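Local coordinates for two-domain protein containing predicted PHP-like metal-dependent phosphoesterase (Bacteroides vulgatus ATCC 8482, PDB 3E38) that binds three zinc ions in a PHP-like domain joined to an Ig-like domain and is probably a metal-dependent phosphoesterase, at residues T17-D22 / G47-S52; G319-F324 / K338-L343; P11-Y16 / R251-K256; H240-G245 / N328-P333. All blocks are in the same frame, centred on the assembly; numbering follows the deposited sequence.

How the contacts relate
From the N terminus, the loop 11-16, between strands 2-3 and 17-22, is the first segment of the contacts, and contact 3 closes a loop of 234 residues between it and helix 247-257. Contact 1, which joins strands 17-22 and 50-56 across helix 36-45 and closes 24 residues, falls entirely within that span; its T18 hydrogen-bonds to D12 and P11 of contact 3. Contact 4 closes 82 residues, pairing strand 242-244 of the large mixed sheet with 328-333 of the Ig-like region; its segments alternate with those of contacts 3 and 2. Contact 2 closes 13 residues in the Ig-like sheet, about 34 Å from contact 1 between centres. Contacts 3 and 4 share F253 packing on L243 and F329, where the two domains meet.

Contact 1. Residues T17-D22 / G47-S52; sequences TTLKCD and GLDAIS
K20, C21 and D22 run beside L48, A50 and I51 as parallel neighbours, with CA atoms 4.8 Å apart in both bridged pairs, C21-A50 and D22-I51. Backbone bonds D22 N to A50 O and S52 N to D22 O continue the ladder, while K20 O takes D49 N at 2.8 Å and, more weakly, A50 N. D49 also reaches back: its OD2 accepts K20 N at 2.9 Å through the anti lone pair, with a nearly straight N-H...O angle of 165°. D49 CG lies beside its backbone N (chi1 -65°); OD2 is 3.7 Å from L19 CD2, the side chains crossing at about a right angle. K20 bends at chi2 (97°), and its CD passes 3.5 Å from G47 O. C21 SG meets A50 CB, and L48 CD1 meets D22 CB. Helix 36-45 links the two strands in a beta-alpha-beta unit, and G47 forms the Schellman motif at its end. K20 NZ, also held by I8 O, is 4.4 Å from D49 OD2, too far for a salt bridge; one water joins both to T18 O, another joins NZ to G47 O. With OD2 taking K20 N and water, and OD1 salt-bridged to R221, the charged form of D49 is probably favoured.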
loop_
_atom_site.group_PDB
_atom_site.type_symbol
_atom_site.label_atom_id
_atom_site.label_comp_id
_atom_site.label_asym_id
_atom_site.label_seq_id
_atom_site.Cartn_x
_atom_site.Cartn_y
_atom_site.Cartn_z
ATOM N N THR B 17 -5.259 31.148 -7.830
ATOM C CA THR B 17 -5.670 29.905 -7.226
ATOM C C THR B 17 -5.196 28.741 -8.078
ATOM O O THR B 17 -5.446 28.685 -9.283
ATOM C CB THR B 17 -7.188 29.795 -6.996
ATOM O OG1 THR B 17 -7.432 28.543 -6.361
ATOM C CG2 THR B 17 -7.995 29.852 -8.296
ATOM N N THR B 18 -4.484 27.807 -7.450
ATOM C CA THR B 18 -3.941 26.637 -8.170
ATOM C C THR B 18 -5.008 25.580 -8.435
ATOM O O THR B 18 -5.593 24.927 -7.529
ATOM C CB THR B 18 -2.658 26.008 -7.470
ATOM O OG1 THR B 18 -1.581 26.967 -7.429
ATOM C CG2 THR B 18 -2.178 24.743 -8.220
ATOM N N LEU B 19 -5.251 25.408 -9.716
ATOM C CA LEU B 19 -6.210 24.406 -10.177
ATOM C C LEU B 19 -5.496 23.230 -10.841
ATOM O O LEU B 19 -4.449 23.373 -11.569
ATOM C CB LEU B 19 -7.204 25.083 -11.120
ATOM C CG LEU B 19 -7.938 26.321 -10.593
ATOM C CD1 LEU B 19 -8.736 26.997 -11.736
ATOM C CD2 LEU B 19 -8.852 25.961 -9.342
ATOM N N LYS B 20 -6.031 22.056 -10.570
ATOM C CA LYS B 20 -5.436 20.797 -11.086
ATOM C C LYS B 20 -6.292 20.260 -12.214
ATOM O O LYS B 20 -7.465 19.901 -12.029
ATOM C CB LYS B 20 -5.210 19.775 -9.967
ATOM C CG LYS B 20 -4.448 20.328 -8.731
ATOM C CD LYS B 20 -5.422 20.730 -7.639
ATOM C CE LYS B 20 -4.728 21.354 -6.440
ATOM N NZ LYS B 20 -5.643 21.601 -5.278
ATOM N N CYS B 21 -5.710 20.272 -13.412
ATOM C CA CYS B 21 -6.477 19.941 -14.609
ATOM C C CYS B 21 -5.872 18.868 -15.503
ATOM O O CYS B 21 -4.643 18.718 -15.558
ATOM C CB CYS B 21 -6.676 21.220 -15.434
ATOM S SG CYS B 21 -7.220 22.656 -14.471
ATOM N N ASP B 22 -6.772 18.114 -16.155
ATOM C CA ASP B 22 -6.439 17.046 -17.136
ATOM C C ASP B 22 -7.196 17.345 -18.427
ATOM O O ASP B 22 -8.414 17.153 -18.535
ATOM C CB ASP B 22 -6.762 15.667 -16.575
ATOM C CG ASP B 22 -6.176 14.534 -17.388
ATOM O OD1 ASP B 22 -5.439 14.833 -18.350
ATOM O OD2 ASP B 22 -6.448 13.347 -17.036
ATOM N N GLY B 47 -8.869 14.673 -6.765
ATOM C CA GLY B 47 -8.664 16.078 -6.356
ATOM C C GLY B 47 -8.445 17.090 -7.476
ATOM O O GLY B 47 -7.844 18.161 -7.302
ATOM N N LEU B 48 -8.938 16.708 -8.642
ATOM C CA LEU B 48 -8.845 17.526 -9.823
ATOM C C LEU B 48 -9.936 18.508 -9.729
ATOM O O LEU B 48 -10.901 18.281 -9.025
ATOM C CB LEU B 48 -9.038 16.706 -11.099
ATOM C CG LEU B 48 -8.045 15.675 -11.557
ATOM C CD1 LEU B 48 -8.366 15.365 -13.046
ATOM C CD2 LEU B 48 -6.679 16.224 -11.394
ATOM N N ASP B 49 -9.770 19.587 -10.488
ATOM C CA ASP B 49 -10.740 20.683 -10.557
ATOM C C ASP B 49 -11.456 20.778 -11.904
ATOM O O ASP B 49 -12.597 21.262 -12.029
ATOM C CB ASP B 49 -10.019 22.005 -10.315
ATOM C CG ASP B 49 -9.448 22.104 -8.917
ATOM O OD1 ASP B 49 -10.211 21.969 -7.943
ATOM O OD2 ASP B 49 -8.245 22.358 -8.792
ATOM N N ALA B 50 -10.760 20.308 -12.919
ATOM C CA ALA B 50 -11.235 20.439 -14.280
ATOM C C ALA B 50 -10.676 19.367 -15.206
ATOM O O ALA B 50 -9.536 18.875 -15.055
ATOM C CB ALA B 50 -10.913 21.862 -14.812
ATOM N N ILE B 51 -11.505 19.045 -16.182
ATOM C CA ILE B 51 -11.159 18.056 -17.179
ATOM C C ILE B 51 -11.756 18.377 -18.505
ATOM O O ILE B 51 -12.675 19.130 -18.612
ATOM C CB ILE B 51 -11.713 16.630 -16.798
ATOM C CG1 ILE B 51 -13.230 16.621 -16.824
ATOM C CG2 ILE B 51 -11.194 16.158 -15.433
ATOM C CD1 ILE B 51 -13.867 15.240 -16.511
ATOM N N SER B 52 -11.192 17.772 -19.522
ATOM C CA SER B 52 -11.746 17.825 -20.847
ATOM C C SER B 52 -11.708 16.414 -21.433
ATOM O O SER B 52 -10.623 15.854 -21.621
ATOM C CB SER B 52 -10.935 18.791 -21.724
ATOM O OG SER B 52 -11.514 18.955 -23.015
HETATM O O HOH W 1 -7.528 23.276 -6.521
HETATM O O HOH W 2 -7.233 19.177 -5.033
#

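Contact 2. Residues G319-F324 / K338-L343; sequences GGDVNF and KYTISL
T340 OG1 donates to N323 OD1 at 2.9 Å, and S342 OG donates to D321 OD1 at 3.2 Å, the latter from above the carboxylate plane. Both pairs sit on the same face of the sheet. T340 OG1 lies beside its backbone N (chi1 -55°), with CG2 on the other branch packed 3.4 Å from D321 CB, so one threonine serves both neighbours on the facing strand. N323 ND2 bonds to A288 O. Between the strands, the backbones exchange paired bonds at V322-I341 and F324-Y339, and L343 N adds a bond to G320 O at 2.9 Å. The strands run antiparallel, their axes 4.5 Å apart at 159°, as inner neighbours in the five-stranded sheet of the Ig-like domain. The opposite face carries V322, F324, Y339 and I341. V322 CG2 meets L343 CD1 at 3.7 Å. Y339 O lies over the centre of the F324 ring, and I341 CD1 touches its edge 3.8 Å from CE2. The F324 and Y339 rings are tilted 24° and offset so far that they hardly overlap, with centroids 6.0 Å apart. I341 and L343 continue onto L272 of strand 269-276, and R265 forms a salt bridge with L343 OXT.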
loop_
_atom_site.group_PDB
_atom_site.type_symbol
_atom_site.label_atom_id
_atom_site.label_comp_id
_atom_site.label_asym_id
_atom_site.label_seq_id
_atom_site.Cartn_x
_atom_site.Cartn_y
_atom_site.Cartn_z
ATOM N N GLY B 319 28.327 34.175 7.256
ATOM C CA GLY B 319 27.171 33.862 6.420
ATOM C C GLY B 319 27.490 33.657 4.958
ATOM O O GLY B 319 28.649 33.509 4.547
ATOM N N GLY B 320 26.428 33.664 4.171
ATOM C CA GLY B 320 26.547 33.449 2.736
ATOM C C GLY B 320 25.330 32.837 2.106
ATOM O O GLY B 320 24.266 32.720 2.716
ATOM N N ASP B 321 25.530 32.438 0.865
ATOM C CA ASP B 321 24.475 31.872 0.033
ATOM C C ASP B 321 24.530 30.375 -0.033
ATOM O O ASP B 321 25.438 29.791 -0.623
ATOM C CB ASP B 321 24.581 32.374 -1.401
ATOM C CG ASP B 321 24.287 33.837 -1.533
ATOM O OD1 ASP B 321 23.639 34.421 -0.634
ATOM O OD2 ASP B 321 24.695 34.392 -2.563
ATOM N N VAL B 322 23.484 29.791 0.531
ATOM C CA VAL B 322 23.282 28.356 0.514
ATOM C C VAL B 322 22.585 28.105 -0.796
ATOM O O VAL B 322 21.384 28.302 -0.926
ATOM C CB VAL B 322 22.492 27.895 1.746
ATOM C CG1 VAL B 322 22.197 26.413 1.678
ATOM C CG2 VAL B 322 23.295 28.245 3.014
ATOM N N ASN B 323 23.399 27.701 -1.767
ATOM C CA ASN B 323 22.991 27.462 -3.159
ATOM C C ASN B 323 22.748 26.028 -3.545
ATOM O O ASN B 323 23.534 25.116 -3.245
ATOM C CB ASN B 323 24.069 27.986 -4.095
ATOM C CG ASN B 323 24.267 29.462 -3.955
ATOM O OD1 ASN B 323 23.324 30.206 -3.659
ATOM N ND2 ASN B 323 25.489 29.906 -4.164
ATOM N N PHE B 324 21.655 25.855 -4.264
ATOM C CA PHE B 324 21.256 24.541 -4.738
ATOM C C PHE B 324 20.262 24.575 -5.872
ATOM O O PHE B 324 19.499 25.530 -6.079
ATOM C CB PHE B 324 20.694 23.704 -3.580
ATOM C CG PHE B 324 19.560 24.354 -2.839
ATOM C CD1 PHE B 324 18.266 24.279 -3.322
ATOM C CD2 PHE B 324 19.789 25.037 -1.656
ATOM C CE1 PHE B 324 17.211 24.861 -2.624
ATOM C CE2 PHE B 324 18.730 25.634 -0.964
ATOM C CZ PHE B 324 17.441 25.533 -1.454
ATOM N N LYS B 338 17.188 26.967 -9.850
ATOM C CA LYS B 338 18.263 27.411 -8.971
ATOM C C LYS B 338 17.700 28.277 -7.854
ATOM O O LYS B 338 16.911 29.184 -8.053
ATOM C CB LYS B 338 19.339 28.176 -9.744
ATOM C CG LYS B 338 19.867 27.399 -10.959
ATOM C CD LYS B 338 20.362 26.004 -10.590
ATOM C CE LYS B 338 20.893 25.231 -11.828
ATOM N NZ LYS B 338 19.831 24.799 -12.835
ATOM N N TYR B 339 18.135 27.985 -6.656
ATOM C CA TYR B 339 17.626 28.674 -5.489
ATOM C C TYR B 339 18.713 28.926 -4.507
ATOM O O TYR B 339 19.688 28.193 -4.421
ATOM C CB TYR B 339 16.523 27.821 -4.820
ATOM C CG TYR B 339 15.553 28.616 -3.994
ATOM C CD1 TYR B 339 15.803 28.909 -2.655
ATOM C CD2 TYR B 339 14.378 29.096 -4.569
ATOM C CE1 TYR B 339 14.888 29.655 -1.906
ATOM C CE2 TYR B 339 13.464 29.846 -3.843
ATOM C CZ TYR B 339 13.711 30.125 -2.520
ATOM O OH TYR B 339 12.762 30.859 -1.823
ATOM N N THR B 340 18.520 29.992 -3.763
ATOM C CA THR B 340 19.462 30.385 -2.730
ATOM C C THR B 340 18.749 30.698 -1.452
ATOM O O THR B 340 17.674 31.321 -1.452
ATOM C CB THR B 340 20.233 31.665 -3.092
ATOM O OG1 THR B 340 20.862 31.487 -4.347
ATOM C CG2 THR B 340 21.303 31.928 -2.080
ATOM N N ILE B 341 19.343 30.217 -0.371
ATOM C CA ILE B 341 18.885 30.560 0.954
ATOM C C ILE B 341 19.980 31.432 1.510
ATOM O O ILE B 341 21.062 30.941 1.836
ATOM C CB ILE B 341 18.648 29.341 1.850
ATOM C CG1 ILE B 341 17.441 28.547 1.351
ATOM C CG2 ILE B 341 18.411 29.803 3.248
ATOM C CD1 ILE B 341 17.170 27.241 2.141
ATOM N N SER B 342 19.729 32.739 1.538
ATOM C CA SER B 342 20.706 33.706 2.062
ATOM C C SER B 342 20.695 33.714 3.573
ATOM O O SER B 342 19.631 33.823 4.201
ATOM C CB SER B 342 20.435 35.129 1.555
ATOM O OG SER B 342 20.671 35.246 0.165
ATOM N N LEU B 343 21.891 33.586 4.137
ATOM C CA LEU B 343 22.098 33.590 5.578
ATOM C C LEU B 343 23.037 34.735 5.991
ATOM O O LEU B 343 23.474 35.519 5.136
ATOM C CB LEU B 343 22.683 32.256 6.028
ATOM C CG LEU B 343 21.776 31.030 5.859
ATOM C CD1 LEU B 343 22.543 29.794 6.255
ATOM C CD2 LEU B 343 20.509 31.155 6.684
ATOM O OXT LEU B 343 23.398 34.901 7.176
#

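Contact 3. Residues P11-Y16 / R251-K256; sequences PDLDGY and RPFFEK
The loop that leads into strand 17-22 of the PHP-like domain packs on helix 247-257 through P11, L13 and D14, which meet F253, P252 and K256. P11 is wedged between two helix side chains. Its CD approaches F253 CE1 at 3.6 Å, the two side chains crossing at about a right angle, while its CG presses on K256 CB at 3.5 Å, closer than usual carbon contact. P11 O lies near the plane of the F253 ring at its edge, 3.4 Å from CE1; this same oxygen accepts a hydrogen bond from T18 OG1. L13 CD2 also lies near the ring plane at the edge. That methyl is 3.7 Å from F253 N and touches P252 CB, so it sits against the backbone of the helix where P252, lacking an N-H, kinks it. L13 opens a type II beta turn to Y16, closed by Y16 N to L13 O at 3.0 Å, with G15 at positive phi. The turn presents D14 to the helix. K256, bent at chi2 (-79°), runs past D12 O, 3.4 Å from its CE, and ends in a salt bridge of NZ to D14 OD1 at 2.8 Å. The ammonium comes from above the carboxylate plane, 45° out of it. F253 continues onto F215 of strand 213-218 and onto F329.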
loop_
_atom_site.group_PDB
_atom_site.type_symbol
_atom_site.label_atom_id
_atom_site.label_comp_id
_atom_site.label_asym_id
_atom_site.label_seq_id
_atom_site.Cartn_x
_atom_site.Cartn_y
_atom_site.Cartn_z
ATOM N N PRO B 11 0.556 24.627 -2.976
ATOM C CA PRO B 11 0.173 25.988 -2.688
ATOM C C PRO B 11 -0.333 26.781 -3.868
ATOM O O PRO B 11 -0.334 26.337 -5.033
ATOM C CB PRO B 11 1.481 26.630 -2.190
ATOM C CG PRO B 11 2.610 25.749 -2.728
ATOM C CD PRO B 11 1.987 24.511 -3.332
ATOM N N ASP B 12 -0.722 27.994 -3.504
ATOM C CA ASP B 12 -1.212 28.993 -4.431
ATOM C C ASP B 12 -0.232 30.096 -4.554
ATOM O O ASP B 12 0.289 30.550 -3.587
ATOM C CB ASP B 12 -2.506 29.623 -3.924
ATOM C CG ASP B 12 -3.644 28.635 -3.862
ATOM O OD1 ASP B 12 -3.805 27.804 -4.803
ATOM O OD2 ASP B 12 -4.373 28.708 -2.861
ATOM N N LEU B 13 -0.005 30.534 -5.774
ATOM C CA LEU B 13 0.807 31.701 -5.987
ATOM C C LEU B 13 -0.052 32.870 -5.558
ATOM O O LEU B 13 -1.290 32.805 -5.597
ATOM C CB LEU B 13 1.196 31.863 -7.461
ATOM C CG LEU B 13 2.075 30.785 -8.065
ATOM C CD1 LEU B 13 2.238 31.027 -9.554
ATOM C CD2 LEU B 13 3.432 30.740 -7.364
ATOM N N ASP B 14 0.618 33.922 -5.124
ATOM C CA ASP B 14 -0.037 35.215 -4.809
ATOM C C ASP B 14 -0.869 35.715 -5.984
ATOM O O ASP B 14 -0.385 35.825 -7.121
ATOM C CB ASP B 14 0.997 36.285 -4.470
ATOM C CG ASP B 14 1.654 36.046 -3.113
ATOM O OD1 ASP B 14 1.070 35.275 -2.327
ATOM O OD2 ASP B 14 2.733 36.620 -2.835
ATOM N N GLY B 15 -2.123 36.030 -5.695
ATOM C CA GLY B 15 -3.050 36.524 -6.709
ATOM C C GLY B 15 -3.790 35.412 -7.436
ATOM O O GLY B 15 -4.826 35.634 -8.069
ATOM N N TYR B 16 -3.268 34.199 -7.346
ATOM C CA TYR B 16 -3.877 33.088 -8.091
ATOM C C TYR B 16 -4.319 31.898 -7.281
ATOM O O TYR B 16 -3.866 31.687 -6.196
ATOM C CB TYR B 16 -2.884 32.633 -9.115
ATOM C CG TYR B 16 -2.449 33.734 -10.021
ATOM C CD1 TYR B 16 -3.282 34.184 -11.038
ATOM C CD2 TYR B 16 -1.215 34.316 -9.878
ATOM C CE1 TYR B 16 -2.885 35.197 -11.874
ATOM C CE2 TYR B 16 -0.813 35.298 -10.699
ATOM C CZ TYR B 16 -1.656 35.751 -11.696
ATOM O OH TYR B 16 -1.233 36.769 -12.526
ATOM N N ARG B 251 9.895 29.354 -9.496
ATOM C CA ARG B 251 10.643 29.969 -8.415
ATOM C C ARG B 251 9.698 30.372 -7.287
ATOM O O ARG B 251 9.881 29.944 -6.161
ATOM C CB ARG B 251 11.464 31.182 -8.887
ATOM C CG ARG B 251 12.102 31.966 -7.757
ATOM C CD ARG B 251 13.062 33.031 -8.326
ATOM N NE ARG B 251 13.955 32.401 -9.300
ATOM C CZ ARG B 251 14.999 31.634 -8.965
ATOM N NH1 ARG B 251 15.274 31.443 -7.690
ATOM N NH2 ARG B 251 15.771 31.063 -9.890
ATOM N N PRO B 252 8.683 31.203 -7.583
ATOM C CA PRO B 252 7.805 31.587 -6.488
ATOM C C PRO B 252 6.987 30.449 -5.918
ATOM O O PRO B 252 6.508 30.543 -4.783
ATOM C CB PRO B 252 6.848 32.608 -7.136
ATOM C CG PRO B 252 7.004 32.423 -8.620
ATOM C CD PRO B 252 8.456 32.041 -8.769
ATOM N N PHE B 253 6.836 29.399 -6.711
ATOM C CA PHE B 253 6.005 28.208 -6.311
ATOM C C PHE B 253 6.796 27.422 -5.290
ATOM O O PHE B 253 6.302 27.017 -4.242
ATOM C CB PHE B 253 5.624 27.369 -7.542
ATOM C CG PHE B 253 4.701 26.224 -7.257
ATOM C CD1 PHE B 253 3.346 26.439 -7.019
ATOM C CD2 PHE B 253 5.169 24.918 -7.260
ATOM C CE1 PHE B 253 2.479 25.378 -6.762
ATOM C CE2 PHE B 253 4.300 23.850 -6.994
ATOM C CZ PHE B 253 2.953 24.090 -6.745
ATOM N N PHE B 254 8.078 27.291 -5.568
ATOM C CA PHE B 254 8.963 26.563 -4.666
ATOM C C PHE B 254 9.007 27.245 -3.342
ATOM O O PHE B 254 9.042 26.620 -2.312
ATOM C CB PHE B 254 10.386 26.469 -5.197
ATOM C CG PHE B 254 11.326 25.772 -4.241
ATOM C CD1 PHE B 254 11.254 24.403 -4.059
ATOM C CD2 PHE B 254 12.285 26.484 -3.526
ATOM C CE1 PHE B 254 12.111 23.751 -3.187
ATOM C CE2 PHE B 254 13.157 25.815 -2.639
ATOM C CZ PHE B 254 13.070 24.467 -2.486
ATOM N N GLU B 255 9.013 28.561 -3.402
ATOM C CA GLU B 255 9.074 29.412 -2.189
ATOM C C GLU B 255 7.857 29.161 -1.290
ATOM O O GLU B 255 7.911 29.272 -0.069
ATOM C CB GLU B 255 9.191 30.886 -2.596
ATOM C CG GLU B 255 9.534 31.857 -1.490
ATOM C CD GLU B 255 8.345 32.224 -0.627
ATOM O OE1 GLU B 255 7.267 32.540 -1.191
ATOM O OE2 GLU B 255 8.500 32.224 0.619
ATOM N N LYS B 256 6.771 28.751 -1.909
ATOM C CA LYS B 256 5.530 28.465 -1.188
ATOM C C LYS B 256 5.478 27.012 -0.714
ATOM O O LYS B 256 4.659 26.645 0.135
ATOM C CB LYS B 256 4.341 28.685 -2.116
ATOM C CG LYS B 256 4.182 30.074 -2.619
ATOM C CD LYS B 256 3.567 30.928 -1.596
ATOM C CE LYS B 256 2.982 32.153 -2.249
ATOM N NZ LYS B 256 2.359 32.990 -1.214
#

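Contact 4. Residues H240-G245 / N328-P333; sequences HELLIG and NFIVAP
N328 ND2 donates to E241 O at 2.7 Å, with an N-H...O angle of 159° and the oxygen close to the amide plane. The same nitrogen also bonds V281 O, and N328 OD1 accepts K283 N, so the buried amide is gripped at both ends and its rotation fixed. Three backbone bonds follow in parallel register: L243 N to N328 O at 2.9 Å, I330 N to L243 O at 2.8 Å, and G245 N to I330 O at 3.0 Å, each donor nearly along the C=O axis of its acceptor. L243 and F329 share one face of this ladder and lie side by side; L243 CD2 stands over the F329 ring, 3.9 Å above the plane and offset toward the rim, in a CH-pi contact. On the other face I244 CG1 lies alongside I330 CB at 4.2 Å. L242 CD2 packs on N328 CB at 3.8 Å. Helix 247-257 packs against L243 and F329 through F253, and helix 176-185 against I244 and I330 through I179. The result is a short parallel strand pairing between domains, joining strand 242-244 of the mixed sheet to the Ig-like corner at 328-331, which runs into a classic beta bulge of V331 and A332.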
loop_
_atom_site.group_PDB
_atom_site.type_symbol
_atom_site.label_atom_id
_atom_site.label_comp_id
_atom_site.label_asym_id
_atom_site.label_seq_id
_atom_site.Cartn_x
_atom_site.Cartn_y
_atom_site.Cartn_z
ATOM N N HIS B 240 4.929 12.550 -12.692
ATOM C CA HIS B 240 5.711 11.728 -11.811
ATOM C C HIS B 240 6.174 12.669 -10.712
ATOM O O HIS B 240 5.349 13.337 -10.103
ATOM C CB HIS B 240 6.864 11.101 -12.608
ATOM C CG HIS B 240 6.401 10.020 -13.563
ATOM N ND1 HIS B 240 7.255 9.142 -14.188
ATOM C CD2 HIS B 240 5.150 9.632 -13.923
ATOM C CE1 HIS B 240 6.560 8.312 -14.949
ATOM N NE2 HIS B 240 5.276 8.587 -14.807
ATOM N N GLU B 241 7.481 12.754 -10.505
ATOM C CA GLU B 241 8.080 13.597 -9.440
ATOM C C GLU B 241 8.518 14.931 -9.976
ATOM O O GLU B 241 9.023 15.798 -9.225
ATOM C CB GLU B 241 9.268 12.892 -8.730
ATOM C CG GLU B 241 8.816 11.685 -7.905
ATOM C CD GLU B 241 9.910 11.041 -7.027
ATOM O OE1 GLU B 241 11.126 11.354 -7.180
ATOM O OE2 GLU B 241 9.528 10.198 -6.175
ATOM N N LEU B 242 8.345 15.095 -11.286
ATOM C CA LEU B 242 8.756 16.349 -11.923
ATOM C C LEU B 242 7.619 17.400 -11.989
ATOM O O LEU B 242 6.414 17.076 -12.053
ATOM C CB LEU B 242 9.308 16.090 -13.327
ATOM C CG LEU B 242 10.393 15.046 -13.544
ATOM C CD1 LEU B 242 10.726 15.041 -15.031
ATOM C CD2 LEU B 242 11.635 15.351 -12.671
ATOM N N LEU B 243 8.025 18.659 -11.891
ATOM C CA LEU B 243 7.115 19.768 -12.085
ATOM C C LEU B 243 7.840 20.607 -13.100
ATOM O O LEU B 243 8.981 20.999 -12.912
ATOM C CB LEU B 243 6.797 20.530 -10.799
ATOM C CG LEU B 243 5.691 21.583 -10.934
ATOM C CD1 LEU B 243 4.321 20.893 -11.070
ATOM C CD2 LEU B 243 5.687 22.507 -9.748
ATOM N N ILE B 244 7.179 20.807 -14.227
ATOM C CA ILE B 244 7.774 21.475 -15.366
ATOM C C ILE B 244 7.112 22.803 -15.689
ATOM O O ILE B 244 5.901 22.893 -15.849
ATOM C CB ILE B 244 7.668 20.540 -16.579
ATOM C CG1 ILE B 244 8.210 19.153 -16.185
ATOM C CG2 ILE B 244 8.388 21.157 -17.809
ATOM C CD1 ILE B 244 7.518 17.971 -16.818
ATOM N N GLY B 245 7.932 23.836 -15.786
ATOM C CA GLY B 245 7.423 25.164 -16.101
ATOM C C GLY B 245 8.448 26.286 -16.159
ATOM O O GLY B 245 9.632 26.085 -15.969
ATOM N N ASN B 328 14.138 18.571 -9.548
ATOM C CA ASN B 328 12.904 18.057 -10.143
ATOM C C ASN B 328 11.904 19.164 -10.496
ATOM O O ASN B 328 10.769 18.906 -10.837
ATOM C CB ASN B 328 12.252 16.967 -9.273
ATOM C CG ASN B 328 11.835 17.451 -7.920
ATOM O OD1 ASN B 328 12.555 18.197 -7.300
ATOM N ND2 ASN B 328 10.691 16.935 -7.398
ATOM N N PHE B 329 12.356 20.402 -10.373
ATOM C CA PHE B 329 11.589 21.589 -10.815
ATOM C C PHE B 329 12.249 22.045 -12.088
ATOM O O PHE B 329 13.158 22.893 -12.082
ATOM C CB PHE B 329 11.583 22.695 -9.781
ATOM C CG PHE B 329 10.449 22.572 -8.766
ATOM C CD1 PHE B 329 9.898 21.342 -8.469
ATOM C CD2 PHE B 329 9.971 23.691 -8.107
ATOM C CE1 PHE B 329 8.887 21.240 -7.551
ATOM C CE2 PHE B 329 8.949 23.592 -7.185
ATOM C CZ PHE B 329 8.414 22.372 -6.904
ATOM N N ILE B 330 11.767 21.474 -13.189
ATOM C CA ILE B 330 12.377 21.672 -14.513
ATOM C C ILE B 330 11.974 22.973 -15.177
ATOM O O ILE B 330 10.809 23.170 -15.517
ATOM C CB ILE B 330 12.066 20.520 -15.448
ATOM C CG1 ILE B 330 12.399 19.171 -14.774
ATOM C CG2 ILE B 330 12.836 20.728 -16.754
ATOM C CD1 ILE B 330 13.906 18.984 -14.384
ATOM N N VAL B 331 12.976 23.835 -15.377
ATOM C CA VAL B 331 12.766 25.172 -15.925
ATOM C C VAL B 331 13.197 25.252 -17.400
ATOM O O VAL B 331 12.846 26.171 -18.156
ATOM C CB VAL B 331 13.454 26.263 -15.010
ATOM C CG1 VAL B 331 12.921 26.155 -13.539
ATOM C CG2 VAL B 331 15.030 26.219 -15.068
ATOM N N ALA B 332 13.951 24.242 -17.777
ATOM C CA ALA B 332 14.450 24.031 -19.140
ATOM C C ALA B 332 14.865 22.562 -19.267
ATOM O O ALA B 332 15.130 21.904 -18.263
ATOM C CB ALA B 332 15.648 24.954 -19.476
ATOM N N PRO B 333 14.899 22.031 -20.488
ATOM C CA PRO B 333 15.399 20.675 -20.577
ATOM C C PRO B 333 16.685 20.502 -19.781
ATOM O O PRO B 333 17.614 21.317 -19.876
ATOM C CB PRO B 333 15.723 20.517 -22.082
ATOM C CG PRO B 333 14.909 21.494 -22.769
ATOM C CD PRO B 333 14.774 22.666 -21.811
#